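Local coordinates for protein transcriptional regulator, SorC family (Enterococcus faecalis, PDB 2O0M) that probably regulates transcription as a SorC-family DNA-binding protein whose putative sugar-binding domain probably binds a carbohydrate, at residues 277-281 with 318-322; 303-309 with 326-332. The contacts are given in a common frame with arbitrary orientation. Numbering follows the deposited sequence.

Both contacts belong to the putative sugar-binding domain and share one beta-alpha-beta unit: strand 302-306, helix 313-320, strand 328-332. Contact 2 (303-309 with 326-332) is the parallel pairing of the two strands, in the interior of the sheet; contact 1 (277-281 with 318-322) sets the C-terminal end of the connecting helix against the turn between strands 275-277 and 283-286. Along the chain the segments alternate, 277-281, 303-309, 318-322, 326-332, so the contacts interlock. Their centres lie about 15 Å apart, yet they touch where CE of selenomethionine Met320 packs 4.0 Å from CG2 of Thr327. The helix thus packs both on the 275-286 hairpin and, through Met320, on Thr327 of segment 326-332.

Contact 1 (277-281 with 318-322)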
ATOM      1  N   PHE A 277       1.350  -4.832  13.070  1.00 13.13           N
ATOM      2  CA  PHE A 277       1.089  -3.874  14.152  1.00 14.17           C
ATOM      3  C   PHE A 277       0.008  -4.387  15.104  1.00 15.09           C
ATOM      4  O   PHE A 277      -1.015  -4.898  14.667  1.00 14.41           O
ATOM      5  CB  PHE A 277       0.623  -2.535  13.577  1.00 13.86           C
ATOM      6  CG  PHE A 277       1.555  -1.956  12.547  1.00 12.94           C
ATOM      7  CD1 PHE A 277       2.493  -0.983  12.897  1.00 12.08           C
ATOM      8  CD2 PHE A 277       1.491  -2.372  11.219  1.00 12.90           C
ATOM      9  CE1 PHE A 277       3.342  -0.449  11.947  1.00 13.47           C
ATOM     10  CE2 PHE A 277       2.346  -1.845  10.270  1.00 12.26           C
ATOM     11  CZ  PHE A 277       3.283  -0.881  10.637  1.00 13.06           C
ATOM     12  N   ASP A 278       0.223  -4.230  16.409  1.00 16.81           N
ATOM     13  CA  ASP A 278      -0.836  -4.528  17.368  1.00 17.93           C
ATOM     14  C   ASP A 278      -1.741  -3.303  17.522  1.00 19.04           C
ATOM     15  O   ASP A 278      -1.513  -2.283  16.867  1.00 17.96           O
ATOM     16  CB  ASP A 278      -0.276  -5.043  18.709  1.00 18.18           C
ATOM     17  CG  ASP A 278       0.526  -4.001  19.472  1.00 18.54           C
ATOM     18  OD1 ASP A 278       0.406  -2.794  19.193  1.00 18.37           O
ATOM     19  OD2 ASP A 278       1.285  -4.404  20.380  1.00 17.88           O
ATOM     20  N   GLU A 279      -2.779  -3.406  18.350  1.00 20.44           N
ATOM     21  CA  GLU A 279      -3.784  -2.333  18.442  1.00 21.72           C
ATOM     22  C   GLU A 279      -3.209  -1.024  19.010  1.00 21.96           C
ATOM     23  O   GLU A 279      -3.729   0.061  18.738  1.00 21.52           O
ATOM     24  CB  GLU A 279      -5.027  -2.790  19.224  1.00 22.24           C
ATOM     25  CG  GLU A 279      -4.914  -2.771  20.729  1.00 24.16           C
ATOM     26  CD  GLU A 279      -6.239  -3.073  21.412  1.00 24.46           C
ATOM     27  OE1 GLU A 279      -6.231  -3.287  22.644  1.00 28.67           O
ATOM     28  OE2 GLU A 279      -7.285  -3.110  20.721  1.00 27.65           O
ATOM     29  N   GLU A 280      -2.126  -1.133  19.774  1.00 22.53           N
ATOM     30  CA  GLU A 280      -1.406   0.053  20.250  1.00 23.09           C
ATOM     31  C   GLU A 280      -0.556   0.726  19.168  1.00 22.89           C
ATOM     32  O   GLU A 280       0.064   1.757  19.417  1.00 22.66           O
ATOM     33  CB  GLU A 280      -0.554  -0.291  21.473  1.00 23.79           C
ATOM     34  CG  GLU A 280      -1.385  -0.664  22.689  1.00 26.54           C
ATOM     35  CD  GLU A 280      -2.381   0.419  23.074  1.00 30.08           C
ATOM     36  OE1 GLU A 280      -3.600   0.129  23.113  1.00 32.24           O
ATOM     37  OE2 GLU A 280      -1.944   1.566  23.317  1.00 33.48           O
ATOM     38  N   GLY A 281      -0.528   0.148  17.968  1.00 22.46           N
ATOM     39  CA  GLY A 281       0.280   0.672  16.871  1.00 22.18           C
ATOM     40  C   GLY A 281       1.736   0.237  16.917  1.00 21.79           C
ATOM     41  O   GLY A 281       2.552   0.696  16.125  1.00 21.80           O
ATOM     42  N   ALA A 318      -5.037   0.628  13.831  1.00 12.27           N
ATOM     43  CA  ALA A 318      -3.759   0.164  14.367  1.00 12.08           C
ATOM     44  C   ALA A 318      -2.588   0.669  13.534  1.00 12.56           C
ATOM     45  O   ALA A 318      -1.555   1.086  14.074  1.00 13.16           O
ATOM     46  CB  ALA A 318      -3.740  -1.345  14.461  1.00 11.97           C
ATOM     47  N   TYR A 319      -2.734   0.626  12.213  1.00 11.89           N
ATOM     48  CA  TYR A 319      -1.660   1.106  11.345  1.00 12.70           C
ATOM     49  C   TYR A 319      -1.588   2.633  11.385  1.00 13.41           C
ATOM     50  O   TYR A 319      -0.504   3.206  11.452  1.00 13.54           O
ATOM     51  CB  TYR A 319      -1.813   0.653   9.881  1.00 12.06           C
ATOM     52  CG  TYR A 319      -0.837   1.419   9.024  1.00 11.06           C
ATOM     53  CD1 TYR A 319       0.520   1.087   9.021  1.00 11.82           C
ATOM     54  CD2 TYR A 319      -1.235   2.545   8.315  1.00 11.19           C
ATOM     55  CE1 TYR A 319       1.448   1.829   8.289  1.00 11.50           C
ATOM     56  CE2 TYR A 319      -0.323   3.289   7.581  1.00 10.99           C
ATOM     57  CZ  TYR A 319       1.014   2.935   7.565  1.00 10.30           C
ATOM     58  OH  TYR A 319       1.913   3.697   6.835  1.00 12.52           O
HETATM   59  N   MSE A 320      -2.735   3.297  11.308  1.00 14.67           N
HETATM   60  CA  MSE A 320      -2.730   4.744  11.107  1.00 16.80           C
HETATM   61  C   MSE A 320      -2.145   5.507  12.299  1.00 18.29           C
HETATM   62  O   MSE A 320      -1.744   6.670  12.150  1.00 18.74           O
HETATM   63  CB  MSE A 320      -4.134   5.245  10.728  1.00 16.51           C
HETATM   64  CG  MSE A 320      -4.596   4.788   9.348  1.00 17.98           C
HETATM   65 SE   MSE A 320      -3.573   5.518   7.868  1.00 23.36          SE
HETATM   66  CE  MSE A 320      -3.751   7.366   8.358  1.00 19.75           C
ATOM     67  N   LYS A 321      -2.073   4.851  13.461  1.00 20.26           N
ATOM     68  CA  LYS A 321      -1.537   5.459  14.689  1.00 22.36           C
ATOM     69  C   LYS A 321      -0.178   6.097  14.485  1.00 23.50           C
ATOM     70  O   LYS A 321       0.066   7.222  14.968  1.00 25.19           O
ATOM     71  CB  LYS A 321      -1.438   4.424  15.815  1.00 22.84           C
ATOM     72  CG  LYS A 321      -2.694   4.299  16.617  1.00 24.65           C
ATOM     73  CD  LYS A 321      -2.528   3.364  17.790  1.00 24.58           C
ATOM     74  CE  LYS A 321      -3.681   3.496  18.758  1.00 25.59           C
ATOM     75  NZ  LYS A 321      -3.649   2.476  19.833  1.00 27.64           N
ATOM     76  N   ASN A 322       0.691   5.380  13.774  1.00 23.65           N
ATOM     77  CA  ASN A 322       2.055   5.827  13.492  1.00 23.83           C
ATOM     78  C   ASN A 322       2.344   6.135  12.013  1.00 23.03           C
ATOM     79  O   ASN A 322       3.506   6.262  11.635  1.00 23.90           O
ATOM     80  CB  ASN A 322       3.061   4.788  14.020  1.00 25.12           C
ATOM     81  CG  ASN A 322       3.207   3.545  13.106  1.00 27.85           C
ATOM     82  OD1 ASN A 322       2.468   3.352  12.118  1.00 30.53           O
ATOM     83  ND2 ASN A 322       4.174   2.691  13.453  1.00 30.04           N
TER
HETATM   84  O   HOH W   1      -1.727   3.503  21.527  1.00 76.58           O
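Phe277 lays one face of its ring against the edge of Tyr319: the centroids are 5.4 Å apart, the planes meet at 81°, and Phe277 CE2 comes within 3.7 Å of Tyr319 CD1, which defines a T-shaped (edge-to-face) pair. Tyr319 also meets the ring of His241, on strand 238-245. Beside the pair, the small side chain of Ala318 fits against the start of the turn, its CB 3.4 Å from Asp278 O and 4.1 Å from Glu279 CA; it also touches Val269 and Ala270. Asp278 to Gly281 form a type I beta turn, closed by a 2.8 Å hydrogen bond from Gly281 N to Asp278 O, and this turn connects strands 275-277 and 283-286 of an antiparallel beta hairpin. The Asp278 carboxylate stays with the hairpin, where OD1 accepts a hydrogen bond from Lys282 N. Gly281 adopts phi/psi of 83/6°, and a CB there would lie only 3.0 Å from Lys321 CB besides jamming against the preceding carbonyl. Without one, Gly281 CA approaches Ala318 O to 3.4 Å in a CA-H...O contact (137° at H). At the exposed edge Lys321, extended beyond chi1, reaches across the turn: its NZ donates a 2.7 Å hydrogen bond to Glu279 O. The salt bridge from that NZ to Glu280 OE2 is long, at 4.0 Å, but water 1 spans the gap, accepting from Lys321 NZ at 2.8 Å and donating to Glu280 OE2 at 2.6 Å.

Contact 2 (303-309 with 326-332); sequences VVAIAGG and QTWLITD
Strands 303-306 and 328-332 run parallel, axes approaching to 4.7 Å and N-to-C directions 17° apart (signed crossing -17°), as neighbours in a beta-alpha-beta crossover of this Rossmann-like domain. The register pairs Val304 with Trp328, Ala305 with Leu329 and Ile306 with Ile330, at phi about -100 to -130° and psi about 115 to 135°. Hydrogen bonds alternate in direction: Trp328 N to Val303 O (2.9 Å), Ala305 N to Trp328 O (2.9 Å), Ile330 N to Ala305 O (2.8 Å), Ala307 N to Ile330 O (3.0 Å). Water 2 bridges Val303 N (2.8 Å) and Gln326 O (2.7 Å). Val303 CG1 lies 3.7 Å from Thr327 OG1, itself hydrogen-bonded to Pro324 O. Val304, Ile306, Trp328 and Ile330 project from one face. Ile330 (mt) rests CD1 against the notch formed by Val304 and Ile306 (CG1 atoms at 3.7 and 4.1 Å from Ile330 CD1), while Trp328 (chi1 -74°) swings its indole away toward helix 122-138. Short Ala305 leaves a dip on the opposite face; Leu329 (tp) leans back over it, CD1 4.0 Å from Ala305 CB.

Beyond the last paired residues, Thr331 OG1 donates to Ala307 O (2.7 Å). A CB on Gly308 would clash with Asp332 OD2. Asp332 (chi1 58°) receives Gly309 N on OD1 at 2.9 Å, N-caps helix 333-339 through Ala335 N, and is hydrogen-bonded through OD2 to Ser117 OG. Apolar side chains thus pack on the faces, backbone hydrogen bonds join the strands, and Thr331 and Asp332 add side-chain bonds to the 307-309 backbone.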
ATOM      1  N   VAL A 303       1.978  10.285   0.164  1.00 10.58           N
ATOM      2  CA  VAL A 303       1.751   8.989   0.772  1.00 10.60           C
ATOM      3  C   VAL A 303       0.252   8.790   0.826  1.00 10.41           C
ATOM      4  O   VAL A 303      -0.439   9.587   1.431  1.00 10.78           O
ATOM      5  CB  VAL A 303       2.360   8.908   2.184  1.00 10.99           C
ATOM      6  CG1 VAL A 303       2.101   7.533   2.789  1.00 11.02           C
ATOM      7  CG2 VAL A 303       3.860   9.174   2.133  1.00 11.89           C
ATOM      8  N   VAL A 304      -0.233   7.721   0.192  1.00  9.55           N
ATOM      9  CA  VAL A 304      -1.658   7.489   0.102  1.00 10.06           C
ATOM     10  C   VAL A 304      -1.950   6.077   0.566  1.00  9.75           C
ATOM     11  O   VAL A 304      -1.457   5.114  -0.037  1.00  9.43           O
ATOM     12  CB  VAL A 304      -2.177   7.688  -1.339  1.00  9.51           C
ATOM     13  CG1 VAL A 304      -3.694   7.561  -1.380  1.00  9.81           C
ATOM     14  CG2 VAL A 304      -1.753   9.047  -1.888  1.00 10.69           C
ATOM     15  N   ALA A 305      -2.753   5.976   1.624  1.00  9.50           N
ATOM     16  CA  ALA A 305      -3.270   4.704   2.125  1.00  9.64           C
ATOM     17  C   ALA A 305      -4.707   4.538   1.610  1.00  9.64           C
ATOM     18  O   ALA A 305      -5.519   5.468   1.680  1.00 10.35           O
ATOM     19  CB  ALA A 305      -3.270   4.680   3.621  1.00  9.63           C
ATOM     20  N   ILE A 306      -5.026   3.347   1.113  1.00 10.06           N
ATOM     21  CA  ILE A 306      -6.361   3.066   0.585  1.00  9.92           C
ATOM     22  C   ILE A 306      -6.880   1.824   1.280  1.00 10.34           C
ATOM     23  O   ILE A 306      -6.353   0.741   1.074  1.00 10.05           O
ATOM     24  CB  ILE A 306      -6.327   2.798  -0.937  1.00 10.37           C
ATOM     25  CG1 ILE A 306      -5.630   3.941  -1.671  1.00 10.58           C
ATOM     26  CG2 ILE A 306      -7.748   2.616  -1.468  1.00 10.57           C
ATOM     27  CD1 ILE A 306      -5.547   3.753  -3.195  1.00 11.34           C
ATOM     28  N   ALA A 307      -7.931   1.973   2.075  1.00 10.26           N
ATOM     29  CA  ALA A 307      -8.460   0.848   2.843  1.00 10.30           C
ATOM     30  C   ALA A 307      -9.876   1.164   3.261  1.00 10.80           C
ATOM     31  O   ALA A 307     -10.154   2.240   3.803  1.00 10.82           O
ATOM     32  CB  ALA A 307      -7.593   0.543   4.050  1.00 10.66           C
ATOM     33  N   GLY A 308     -10.761   0.211   3.011  1.00 10.53           N
ATOM     34  CA  GLY A 308     -12.171   0.412   3.293  1.00 10.53           C
ATOM     35  C   GLY A 308     -12.824  -0.828   3.853  1.00 10.83           C
ATOM     36  O   GLY A 308     -12.203  -1.898   3.937  1.00 10.58           O
ATOM     37  N   GLY A 309     -14.092  -0.665   4.216  1.00 10.97           N
ATOM     38  CA  GLY A 309     -14.916  -1.742   4.751  1.00 11.34           C
ATOM     39  C   GLY A 309     -14.946  -1.684   6.269  1.00 11.81           C
ATOM     40  O   GLY A 309     -13.937  -1.411   6.912  1.00 12.17           O
ATOM     41  N   GLN A 326       1.582  13.313   6.816  1.00 14.40           N
ATOM     42  CA  GLN A 326       1.181  13.789   5.488  1.00 14.03           C
ATOM     43  C   GLN A 326       0.290  12.798   4.730  1.00 13.69           C
ATOM     44  O   GLN A 326      -0.159  13.111   3.632  1.00 13.33           O
ATOM     45  CB  GLN A 326       2.396  14.129   4.620  1.00 14.52           C
ATOM     46  CG  GLN A 326       3.248  12.936   4.166  1.00 14.67           C
ATOM     47  CD  GLN A 326       4.389  12.628   5.107  1.00 16.00           C
ATOM     48  OE1 GLN A 326       4.277  12.834   6.316  1.00 17.37           O
ATOM     49  NE2 GLN A 326       5.504  12.133   4.562  1.00 13.99           N
ATOM     50  N   THR A 327       0.046  11.628   5.314  1.00 13.43           N
ATOM     51  CA  THR A 327      -0.746  10.565   4.669  1.00 13.65           C
ATOM     52  C   THR A 327      -2.138  11.080   4.253  1.00 13.70           C
ATOM     53  O   THR A 327      -2.789  11.807   5.003  1.00 14.58           O
ATOM     54  CB  THR A 327      -0.903   9.326   5.591  1.00 13.76           C
ATOM     55  OG1 THR A 327       0.392   8.763   5.876  1.00 12.77           O
ATOM     56  CG2 THR A 327      -1.769   8.240   4.951  1.00 14.22           C
ATOM     57  N   TRP A 328      -2.556  10.722   3.044  1.00 13.13           N
ATOM     58  CA  TRP A 328      -3.947  10.858   2.616  1.00 13.58           C
ATOM     59  C   TRP A 328      -4.567   9.476   2.787  1.00 13.17           C
ATOM     60  O   TRP A 328      -4.026   8.489   2.284  1.00 12.48           O
ATOM     61  CB  TRP A 328      -4.040  11.254   1.140  1.00 15.51           C
ATOM     62  CG  TRP A 328      -3.697  12.669   0.818  1.00 17.81           C
ATOM     63  CD1 TRP A 328      -2.568  13.342   1.175  1.00 20.53           C
ATOM     64  CD2 TRP A 328      -4.463  13.570   0.010  1.00 20.04           C
ATOM     65  NE1 TRP A 328      -2.602  14.627   0.668  1.00 21.13           N
ATOM     66  CE2 TRP A 328      -3.755  14.786  -0.048  1.00 20.18           C
ATOM     67  CE3 TRP A 328      -5.690  13.473  -0.650  1.00 20.59           C
ATOM     68  CZ2 TRP A 328      -4.225  15.888  -0.749  1.00 19.78           C
ATOM     69  CZ3 TRP A 328      -6.156  14.581  -1.350  1.00 19.95           C
ATOM     70  CH2 TRP A 328      -5.424  15.766  -1.388  1.00 19.99           C
ATOM     71  N   LEU A 329      -5.698   9.399   3.483  1.00 12.26           N
ATOM     72  CA  LEU A 329      -6.405   8.129   3.647  1.00 12.23           C
ATOM     73  C   LEU A 329      -7.643   8.136   2.761  1.00 11.46           C
ATOM     74  O   LEU A 329      -8.532   8.969   2.945  1.00 12.41           O
ATOM     75  CB  LEU A 329      -6.806   7.894   5.103  1.00 11.97           C
ATOM     76  CG  LEU A 329      -7.691   6.669   5.373  1.00 13.02           C
ATOM     77  CD1 LEU A 329      -6.985   5.372   4.997  1.00 13.23           C
ATOM     78  CD2 LEU A 329      -8.129   6.628   6.824  1.00 13.24           C
ATOM     79  N   ILE A 330      -7.680   7.222   1.798  1.00 10.98           N
ATOM     80  CA  ILE A 330      -8.877   6.988   0.981  1.00 11.15           C
ATOM     81  C   ILE A 330      -9.597   5.798   1.594  1.00 10.44           C
ATOM     82  O   ILE A 330      -9.033   4.711   1.713  1.00 11.08           O
ATOM     83  CB  ILE A 330      -8.547   6.675  -0.484  1.00 11.24           C
ATOM     84  CG1 ILE A 330      -7.768   7.846  -1.092  1.00 11.71           C
ATOM     85  CG2 ILE A 330      -9.836   6.375  -1.259  1.00 11.29           C
ATOM     86  CD1 ILE A 330      -7.227   7.602  -2.467  1.00 11.53           C
ATOM     87  N   THR A 331     -10.843   6.008   1.989  1.00 10.99           N
ATOM     88  CA  THR A 331     -11.595   4.983   2.684  1.00 10.44           C
ATOM     89  C   THR A 331     -13.074   5.103   2.314  1.00 10.47           C
ATOM     90  O   THR A 331     -13.445   5.863   1.412  1.00 11.20           O
ATOM     91  CB  THR A 331     -11.359   5.105   4.213  1.00 10.99           C
ATOM     92  OG1 THR A 331     -11.862   3.948   4.896  1.00 10.64           O
ATOM     93  CG2 THR A 331     -11.953   6.391   4.794  1.00 11.42           C
ATOM     94  N   ASP A 332     -13.911   4.351   3.001  1.00 10.50           N
ATOM     95  CA  ASP A 332     -15.346   4.432   2.727  1.00 10.74           C
ATOM     96  C   ASP A 332     -16.156   4.707   3.981  1.00 11.85           C
ATOM     97  O   ASP A 332     -15.623   4.744   5.087  1.00 11.66           O
ATOM     98  CB  ASP A 332     -15.848   3.209   1.952  1.00 11.02           C
ATOM     99  CG  ASP A 332     -15.594   1.892   2.658  1.00  9.94           C
ATOM    100  OD1 ASP A 332     -15.379   1.879   3.883  1.00 12.58           O
ATOM    101  OD2 ASP A 332     -15.630   0.850   1.965  1.00 11.74           O
TER
HETATM  102  O   HOH W   2       1.008  12.738   1.198  1.00 17.85           O